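Local coordinates for aminopeptidase N family protein (Idiomarina loihiensis L2TR, PDB 4FGM) that probably acts as a zinc-dependent aminopeptidase of the M61 family, cleaving residues from the amino end of peptides, at residues Val64-Ile67 with Arg71-Leu74; Leu121-His126 with Asp161-Tyr166. One frame throughout, in Å; residues are numbered along the deposited sequence.

Interaction 1: residues Val64-Ile67 with Arg71-Leu74; sequences VKQI and RWQL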
loop_
_atom_site.group_PDB
_atom_site.type_symbol
_atom_site.label_atom_id
_atom_site.label_comp_id
_atom_site.label_asym_id
_atom_site.label_seq_id
_atom_site.Cartn_x
_atom_site.Cartn_y
_atom_site.Cartn_z
ATOM N N VAL A 64 3.935 -27.561 27.258
ATOM C CA VAL A 64 4.430 -26.636 26.247
ATOM C C VAL A 64 4.740 -25.328 26.957
ATOM O O VAL A 64 3.939 -24.865 27.762
ATOM C CB VAL A 64 3.376 -26.382 25.147
ATOM C CG1 VAL A 64 2.082 -25.893 25.767
ATOM C CG2 VAL A 64 3.900 -25.367 24.154
ATOM N N LYS A 65 5.906 -24.746 26.690
ATOM C CA LYS A 65 6.264 -23.480 27.323
ATOM C C LYS A 65 6.596 -22.454 26.253
ATOM O O LYS A 65 7.110 -22.802 25.186
ATOM C CB LYS A 65 7.472 -23.638 28.259
ATOM C CG LYS A 65 8.764 -23.998 27.550
ATOM C CD LYS A 65 9.993 -23.370 28.214
ATOM C CE LYS A 65 10.587 -24.229 29.322
ATOM N NZ LYS A 65 9.675 -24.398 30.487
ATOM N N GLN A 66 6.283 -21.192 26.532
ATOM C CA GLN A 66 6.580 -20.127 25.589
ATOM C C GLN A 66 7.994 -19.662 25.928
ATOM O O GLN A 66 8.261 -19.264 27.062
ATOM C CB GLN A 66 5.574 -18.983 25.749
ATOM C CG GLN A 66 5.639 -17.955 24.637
ATOM C CD GLN A 66 4.393 -17.090 24.555
ATOM O OE1 GLN A 66 3.451 -17.247 25.335
ATOM N NE2 GLN A 66 4.383 -16.172 23.603
ATOM N N ILE A 67 8.905 -19.722 24.964
ATOM C CA ILE A 67 10.277 -19.327 25.248
ATOM C C ILE A 67 10.675 -17.938 24.773
ATOM O O ILE A 67 11.735 -17.439 25.144
ATOM C CB ILE A 67 11.289 -20.375 24.717
ATOM C CG1 ILE A 67 11.116 -20.580 23.217
ATOM C CG2 ILE A 67 11.093 -21.696 25.458
ATOM C CD1 ILE A 67 12.250 -21.352 22.587
ATOM N N ARG A 71 7.607 -17.662 20.136
ATOM C CA ARG A 71 8.061 -19.037 19.990
ATOM C C ARG A 71 7.719 -19.931 21.174
ATOM O O ARG A 71 7.895 -19.546 22.335
ATOM C CB ARG A 71 9.577 -19.045 19.734
ATOM C CG ARG A 71 10.168 -20.400 19.328
ATOM C CD ARG A 71 11.625 -20.259 18.882
ATOM N NE ARG A 71 11.747 -19.533 17.621
ATOM C CZ ARG A 71 11.822 -20.109 16.428
ATOM N NH1 ARG A 71 11.799 -21.428 16.324
ATOM N NH2 ARG A 71 11.890 -19.365 15.336
ATOM N N TRP A 72 7.219 -21.125 20.862
ATOM C CA TRP A 72 6.858 -22.104 21.880
ATOM C C TRP A 72 7.675 -23.380 21.700
ATOM O O TRP A 72 8.116 -23.693 20.588
ATOM C CB TRP A 72 5.366 -22.443 21.787
ATOM C CG TRP A 72 4.453 -21.369 22.285
ATOM C CD1 TRP A 72 3.871 -21.291 23.514
ATOM C CD2 TRP A 72 4.028 -20.210 21.564
ATOM N NE1 TRP A 72 3.104 -20.153 23.606
ATOM C CE2 TRP A 72 3.183 -19.472 22.421
ATOM C CE3 TRP A 72 4.276 -19.725 20.275
ATOM C CZ2 TRP A 72 2.587 -18.272 22.032
ATOM C CZ3 TRP A 72 3.684 -18.531 19.887
ATOM C CH2 TRP A 72 2.846 -17.820 20.765
ATOM N N GLN A 73 7.872 -24.111 22.797
ATOM C CA GLN A 73 8.618 -25.367 22.757
ATOM C C GLN A 73 7.775 -26.478 23.385
ATOM O O GLN A 73 7.318 -26.355 24.528
ATOM C CB GLN A 73 9.943 -25.230 23.502
ATOM C CG GLN A 73 10.868 -26.427 23.324
ATOM C CD GLN A 73 12.228 -26.221 23.969
ATOM O OE1 GLN A 73 12.340 -26.066 25.186
ATOM N NE2 GLN A 73 13.272 -26.220 23.151
ATOM N N LEU A 74 7.569 -27.551 22.624
ATOM C CA LEU A 74 6.763 -28.694 23.059
ATOM C C LEU A 74 7.581 -29.764 23.763
ATOM O O LEU A 74 8.758 -29.962 23.456
ATOM C CB LEU A 74 6.080 -29.354 21.857
ATOM C CG LEU A 74 5.021 -28.619 21.040
ATOM C CD1 LEU A 74 4.790 -29.377 19.745
ATOM C CD2 LEU A 74 3.725 -28.495 21.841
#

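Interaction 2: residues Leu121-His126 with Asp161-Tyr166; sequences LPCELH and DALIDY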
loop_
_atom_site.group_PDB
_atom_site.type_symbol
_atom_site.label_atom_id
_atom_site.label_comp_id
_atom_site.label_asym_id
_atom_site.label_seq_id
_atom_site.Cartn_x
_atom_site.Cartn_y
_atom_site.Cartn_z
ATOM N N LEU A 121 7.137 -28.249 4.236
ATOM C CA LEU A 121 6.140 -29.265 3.933
ATOM C C LEU A 121 4.776 -28.628 3.665
ATOM O O LEU A 121 4.502 -27.502 4.098
ATOM C CB LEU A 121 6.022 -30.248 5.098
ATOM C CG LEU A 121 7.321 -30.965 5.480
ATOM C CD1 LEU A 121 7.090 -31.834 6.717
ATOM C CD2 LEU A 121 7.806 -31.797 4.299
ATOM N N PRO A 122 3.904 -29.346 2.939
ATOM C CA PRO A 122 2.564 -28.865 2.607
ATOM C C PRO A 122 1.740 -28.543 3.848
ATOM O O PRO A 122 1.900 -29.172 4.900
ATOM C CB PRO A 122 1.970 -30.023 1.812
ATOM C CG PRO A 122 3.167 -30.608 1.140
ATOM C CD PRO A 122 4.184 -30.618 2.250
ATOM N N CYS A 123 0.859 -27.556 3.712
ATOM C CA CYS A 123 -0.012 -27.146 4.801
ATOM C C CYS A 123 -1.465 -27.260 4.382
ATOM O O CYS A 123 -1.871 -26.718 3.358
ATOM C CB CYS A 123 0.283 -25.703 5.207
ATOM S SG CYS A 123 1.893 -25.460 5.985
ATOM N N GLU A 124 -2.242 -27.990 5.168
ATOM C CA GLU A 124 -3.654 -28.141 4.878
ATOM C C GLU A 124 -4.404 -27.256 5.851
ATOM O O GLU A 124 -4.016 -27.127 7.014
ATOM C CB GLU A 124 -4.077 -29.601 5.030
ATOM C CG GLU A 124 -4.076 -30.352 3.718
ATOM C CD GLU A 124 -4.351 -31.839 3.873
ATOM O OE1 GLU A 124 -5.153 -32.217 4.755
ATOM O OE2 GLU A 124 -3.769 -32.625 3.094
ATOM N N LEU A 125 -5.467 -26.629 5.373
ATOM C CA LEU A 125 -6.251 -25.745 6.218
ATOM C C LEU A 125 -7.723 -26.105 6.099
ATOM O O LEU A 125 -8.289 -26.102 5.012
ATOM C CB LEU A 125 -6.011 -24.279 5.813
ATOM C CG LEU A 125 -6.585 -23.161 6.692
ATOM C CD1 LEU A 125 -5.860 -21.857 6.411
ATOM C CD2 LEU A 125 -8.062 -23.003 6.426
ATOM N N HIS A 126 -8.333 -26.426 7.230
ATOM C CA HIS A 126 -9.739 -26.789 7.262
ATOM C C HIS A 126 -10.504 -25.643 7.921
ATOM O O HIS A 126 -10.394 -25.441 9.129
ATOM C CB HIS A 126 -9.912 -28.077 8.072
ATOM C CG HIS A 126 -8.888 -29.128 7.758
ATOM N ND1 HIS A 126 -8.993 -29.978 6.676
ATOM C CD2 HIS A 126 -7.715 -29.439 8.365
ATOM C CE1 HIS A 126 -7.933 -30.765 6.631
ATOM N NE2 HIS A 126 -7.141 -30.458 7.644
ATOM N N ASP A 161 5.174 -20.888 3.550
ATOM C CA ASP A 161 5.309 -19.621 2.842
ATOM C C ASP A 161 4.089 -19.336 1.981
ATOM O O ASP A 161 3.631 -18.195 1.886
ATOM C CB ASP A 161 6.547 -19.630 1.951
ATOM C CG ASP A 161 6.731 -18.321 1.210
ATOM O OD1 ASP A 161 7.118 -17.320 1.848
ATOM O OD2 ASP A 161 6.472 -18.292 -0.009
ATOM N N ALA A 162 3.569 -20.377 1.345
ATOM C CA ALA A 162 2.397 -20.218 0.499
ATOM C C ALA A 162 1.176 -20.018 1.389
ATOM O O ALA A 162 0.330 -19.167 1.117
ATOM C CB ALA A 162 2.214 -21.441 -0.384
ATOM N N LEU A 163 1.101 -20.792 2.465
ATOM C CA LEU A 163 -0.017 -20.704 3.393
ATOM C C LEU A 163 -0.285 -19.277 3.864
ATOM O O LEU A 163 -1.427 -18.811 3.867
ATOM C CB LEU A 163 0.247 -21.575 4.621
ATOM C CG LEU A 163 -0.804 -21.487 5.735
ATOM C CD1 LEU A 163 -2.079 -22.198 5.291
ATOM C CD2 LEU A 163 -0.264 -22.131 7.004
ATOM N N ILE A 164 0.771 -18.582 4.272
ATOM C CA ILE A 164 0.612 -17.225 4.772
ATOM C C ILE A 164 0.480 -16.171 3.678
ATOM O O ILE A 164 0.539 -14.970 3.947
ATOM C CB ILE A 164 1.757 -16.858 5.731
ATOM C CG1 ILE A 164 3.099 -16.896 5.004
ATOM C CG2 ILE A 164 1.769 -17.837 6.898
ATOM C CD1 ILE A 164 4.251 -16.418 5.857
ATOM N N ASP A 165 0.287 -16.616 2.442
ATOM C CA ASP A 165 0.119 -15.678 1.350
ATOM C C ASP A 165 -1.278 -15.784 0.741
ATOM O O ASP A 165 -1.527 -15.311 -0.367
ATOM C CB ASP A 165 1.174 -15.896 0.267
ATOM C CG ASP A 165 1.277 -14.712 -0.673
ATOM O OD1 ASP A 165 1.255 -13.567 -0.157
ATOM O OD2 ASP A 165 1.380 -14.917 -1.907
ATOM N N TYR A 166 -2.190 -16.424 1.463
ATOM C CA TYR A 166 -3.565 -16.545 0.995
ATOM C C TYR A 166 -4.489 -15.994 2.070
ATOM O O TYR A 166 -4.812 -16.690 3.025
ATOM C CB TYR A 166 -3.956 -18.014 0.724
ATOM C CG TYR A 166 -3.188 -18.703 -0.376
ATOM C CD1 TYR A 166 -2.326 -19.757 -0.090
ATOM C CD2 TYR A 166 -3.337 -18.311 -1.708
ATOM C CE1 TYR A 166 -1.624 -20.409 -1.101
ATOM C CE2 TYR A 166 -2.646 -18.952 -2.730
ATOM C CZ TYR A 166 -1.788 -20.004 -2.423
ATOM O OH TYR A 166 -1.100 -20.653 -3.430
#

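Interaction 1: residues Val64-Ile67 with Arg71-Leu74
Q66 lays its side chain over one face of the W72 indole, its CG 3.7 Å from the centroid of the five-membered ring in a CH-pi contact. With CG anti to the backbone N (chi1 -169°), the glutamine runs alongside the indole, and its amide stacks on the ring with the planes 29° apart. W72 offers a broad flat surface and Q66 a long chain, whose NE2 makes a weak hydrogen bond to S68 O at the turn. On the side of the hairpin that carries W72 and L74, V64 CG2 packs 3.9 Å from L74 CD2 and also against W72 CB, and W72 rests on L53 of strand 53-57. On the side that carries K65 and Q73, I67 CD1 crosses the aliphatic part of R71, leaving the guanidinium to E116, E30 and E295.

Backbone pairing sets these neighbours. K65 and Q73 form the hydrogen-bonded pair, K65 N to Q73 O at 3.0 Å and Q73 N to K65 O at 2.8 Å. I67 N donates to R71 O at 2.8 Å. V64-L74 and Q66-W72 are the non-hydrogen-bonded pairs. With an alanine in place of W72, the Q66 chain would probably lose its surface and be free to turn, leaving a gap beside L53. The chemistry implies an antiparallel hairpin held by backbone bonds and by apolar packing round the buried W72 and L74.

Interaction 2: residues Leu121-His126 with Asp161-Tyr166
No flat group takes part where C123, L125 and L163 meet: no ring offers a face or an edge, and the contact is wholly aliphatic apart from one sulfur. L163 is the centre of it. Its forked end divides between two residues of the strand, CD2 lying 4.0 Å from C123 CB and CD1 lying 4.0 Å from L125 CD1. The thiol adds a looser touch, with C123 SG 4.1 Å from L163 CD2. Because the leucine holds CG anti to its own nitrogen (chi1 175°), the two methyls are spread so that one meets C123 and the other L125. L125 and L163 cross at about a right angle and meet through CD1 of each.

Residue type follows from position. C123 and L125, two apart on the strand, point to the helix, while E124 between them turns away. The short cysteine side chain leaves room for the leucine methyl against its CB, and the longer L125 reaches across to the other methyl. All three are buried.

L163 closes helix 160-163 and starts a type I turn to Y166; D165 N donates to A162 O at 2.9 Å just behind it. N108 ND2 binds the carbonyl of L163, and D161 and D165 form salt bridges to R240, just after strand 235-238. Through L163 the end of the helix lies against strand 123-127, which is flanked by strand 2-10, parallel to it, and antiparallel strand 153-157; Y4 and A157 of these strands also touch L163.

In the fold
Both interactions belong to the M61 N-terminal domain, roughly residues 3-172, and interaction 1 closes along the chain before interaction 2 opens. Their centres are 22 Å apart and their nearest atoms about 13 Å, so they do not touch. Strand pairing connects them: 60-68 borders 53-57, then 81-91, 15-22, 2-10 and finally 123-127. Interaction 1 is a local hairpin, farther from the centre of the chain; interaction 2 brings together segments 35 residues apart and places a helix end on a strand. Both lie away from the zinc site of H273, H277 and E307, and are structural packing within the N-terminal region.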